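Local structure of acinetobacter secreted protease CpaA (6O38) at residues I48-S53 and Y80-N85. The protein is a secreted zinc metalloprotease that binds the chaperone CpaB and is probably exported by a type II secretion system. Numbering follows the deposited sequence.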
loop_
_atom_site.group_PDB
_atom_site.type_symbol
_atom_site.label_atom_id
_atom_site.label_comp_id
_atom_site.label_asym_id
_atom_site.label_seq_id
_atom_site.Cartn_x
_atom_site.Cartn_y
_atom_site.Cartn_z
ATOM N N ILE A 48 19.570 -25.701 -12.750
ATOM C CA ILE A 48 19.665 -24.451 -13.494
ATOM C C ILE A 48 20.540 -23.493 -12.701
ATOM O O ILE A 48 20.331 -23.308 -11.496
ATOM C CB ILE A 48 18.279 -23.828 -13.755
ATOM C CG1 ILE A 48 17.503 -24.658 -14.779
ATOM C CG2 ILE A 48 18.416 -22.386 -14.224
ATOM C CD1 ILE A 48 16.199 -24.023 -15.210
ATOM N N THR A 49 21.522 -22.890 -13.370
ATOM C CA THR A 49 22.423 -21.931 -12.747
ATOM C C THR A 49 22.395 -20.633 -13.538
ATOM O O THR A 49 22.611 -20.639 -14.754
ATOM C CB THR A 49 23.854 -22.476 -12.671
ATOM O OG1 THR A 49 23.875 -23.652 -11.853
ATOM C CG2 THR A 49 24.791 -21.435 -12.077
ATOM N N ILE A 50 22.129 -19.527 -12.850
ATOM C CA ILE A 50 22.035 -18.208 -13.465
ATOM C C ILE A 50 23.267 -17.406 -13.066
ATOM O O ILE A 50 23.526 -17.201 -11.873
ATOM C CB ILE A 50 20.749 -17.478 -13.051
ATOM C CG1 ILE A 50 19.519 -18.318 -13.401
ATOM C CG2 ILE A 50 20.671 -16.116 -13.723
ATOM C CD1 ILE A 50 18.210 -17.691 -12.967
ATOM N N ARG A 51 24.026 -16.956 -14.063
ATOM C CA ARG A 51 25.174 -16.089 -13.856
ATOM C C ARG A 51 24.946 -14.767 -14.575
ATOM O O ARG A 51 24.208 -14.700 -15.562
ATOM C CB ARG A 51 26.470 -16.735 -14.362
ATOM C CG ARG A 51 26.915 -17.959 -13.581
ATOM C CD ARG A 51 28.224 -18.502 -14.133
ATOM N NE ARG A 51 28.704 -19.661 -13.386
ATOM C CZ ARG A 51 29.819 -20.324 -13.676
ATOM N NH1 ARG A 51 30.180 -21.370 -12.945
ATOM N NH2 ARG A 51 30.572 -19.945 -14.701
ATOM N N SER A 52 25.587 -13.713 -14.076
ATOM C CA SER A 52 25.428 -12.390 -14.664
ATOM C C SER A 52 26.723 -11.605 -14.536
ATOM O O SER A 52 27.288 -11.505 -13.443
ATOM C CB SER A 52 24.283 -11.623 -13.994
ATOM O OG SER A 52 24.188 -10.305 -14.507
ATOM N N SER A 53 27.185 -11.056 -15.659
ATOM C CA SER A 53 28.290 -10.106 -15.677
ATOM C C SER A 53 27.880 -8.781 -16.304
ATOM O O SER A 53 28.747 -7.952 -16.604
ATOM C CB SER A 53 29.494 -10.692 -16.421
ATOM O OG SER A 53 29.192 -10.915 -17.788
ATOM N N TYR A 80 23.319 -17.823 -8.978
ATOM C CA TYR A 80 22.191 -18.507 -8.364
ATOM C C TYR A 80 22.052 -19.903 -8.955
ATOM O O TYR A 80 22.168 -20.087 -10.169
ATOM C CB TYR A 80 20.894 -17.722 -8.573
ATOM C CG TYR A 80 20.869 -16.384 -7.875
ATOM C CD1 TYR A 80 20.442 -16.278 -6.559
ATOM C CD2 TYR A 80 21.269 -15.228 -8.530
ATOM C CE1 TYR A 80 20.415 -15.058 -5.913
ATOM C CE2 TYR A 80 21.245 -14.001 -7.893
ATOM C CZ TYR A 80 20.817 -13.922 -6.584
ATOM O OH TYR A 80 20.791 -12.706 -5.941
ATOM N N GLN A 81 21.801 -20.884 -8.091
ATOM C CA GLN A 81 21.680 -22.277 -8.502
ATOM C C GLN A 81 20.380 -22.848 -7.957
ATOM O O GLN A 81 20.094 -22.719 -6.763
ATOM C CB GLN A 81 22.871 -23.105 -8.010
ATOM C CG GLN A 81 22.918 -24.518 -8.566
ATOM C CD GLN A 81 24.074 -25.323 -8.008
ATOM O OE1 GLN A 81 24.643 -26.172 -8.694
ATOM N NE2 GLN A 81 24.426 -25.063 -6.753
ATOM N N PHE A 82 19.599 -23.479 -8.831
ATOM C CA PHE A 82 18.327 -24.081 -8.460
ATOM C C PHE A 82 18.308 -25.545 -8.871
ATOM O O PHE A 82 18.851 -25.914 -9.917
ATOM C CB PHE A 82 17.147 -23.346 -9.112
ATOM C CG PHE A 82 16.996 -21.921 -8.667
ATOM C CD1 PHE A 82 16.236 -21.605 -7.553
ATOM C CD2 PHE A 82 17.609 -20.895 -9.367
ATOM C CE1 PHE A 82 16.093 -20.293 -7.143
ATOM C CE2 PHE A 82 17.471 -19.581 -8.961
ATOM C CZ PHE A 82 16.712 -19.281 -7.848
ATOM N N ILE A 83 17.684 -26.375 -8.039
ATOM C CA ILE A 83 17.481 -27.790 -8.330
ATOM C C ILE A 83 15.998 -28.085 -8.165
ATOM O O ILE A 83 15.434 -27.859 -7.087
ATOM C CB ILE A 83 18.321 -28.699 -7.419
ATOM C CG1 ILE A 83 19.814 -28.460 -7.651
ATOM C CG2 ILE A 83 17.970 -30.161 -7.657
ATOM C CD1 ILE A 83 20.713 -29.358 -6.829
ATOM N N PHE A 84 15.368 -28.582 -9.226
ATOM C CA PHE A 84 13.938 -28.844 -9.204
ATOM C C PHE A 84 13.613 -29.955 -8.205
ATOM O O PHE A 84 14.495 -30.643 -7.680
ATOM C CB PHE A 84 13.443 -29.211 -10.604
ATOM C CG PHE A 84 11.955 -29.081 -10.779
ATOM C CD1 PHE A 84 11.359 -27.833 -10.845
ATOM C CD2 PHE A 84 11.154 -30.206 -10.890
ATOM C CE1 PHE A 84 9.992 -27.709 -11.008
ATOM C CE2 PHE A 84 9.787 -30.089 -11.055
ATOM C CZ PHE A 84 9.205 -28.839 -11.115
ATOM N N ASN A 85 12.320 -30.122 -7.937
ATOM C CA ASN A 85 11.852 -31.142 -7.003
ATOM C C ASN A 85 10.432 -31.521 -7.397
ATOM O O ASN A 85 9.512 -30.712 -7.247
ATOM C CB ASN A 85 11.908 -30.637 -5.564
ATOM C CG ASN A 85 11.514 -31.699 -4.558
ATOM O OD1 ASN A 85 10.331 -31.912 -4.295
ATOM N ND2 ASN A 85 12.507 -32.368 -3.985
#
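Ile50 and Tyr80, which bury the most surface here, form an antiparallel hydrogen-bonded pair between strands 47-52 and 79-85 and exemplify how neighbouring inner strands of a beta-sandwich sheet are joined while their side chains feed the core. Ile50 N donates to Tyr80 O at 2.7 Å, in the carbonyl plane, and Tyr80 N returns a bond to Ile50 O at 3.0 Å. Two residues along, Ile48 and Phe82 repeat the exchange: Phe82 N reaches Ile48 O at 2.8 Å with an N-H...O angle of 168°, and Ile48 N is bound to Phe82 O.

All four of these side chains project from the same face of the sheet, yet they touch one another lightly. The CB atoms of Ile50 and Tyr80 lie 4.5 Å apart. Ile50 CG1 lies beside the backbone N (chi1 -57°), and with chi2 extended at 177° CD1 comes 4.5 Å from Phe82 CE2, oblique to the ring. Leu60 packs against both Ile50 and Phe82, and Ile74 against Ile50 and Tyr80.

Thr49 and Gln81 form the intervening non-hydrogen-bonded pair on the other, partly exposed face, where Thr49 OG1 rests 3.5 Å from Gln81 CG. On its far side, strand 47-52 continues the sheet through backbone bonds from Thr49 to Leu23 and Phe25.

The chemistry thus divides the work: four backbone bonds fix the register, while the apolar face turns its bulk toward the buried interior of this StcE-like beta-sandwich domain.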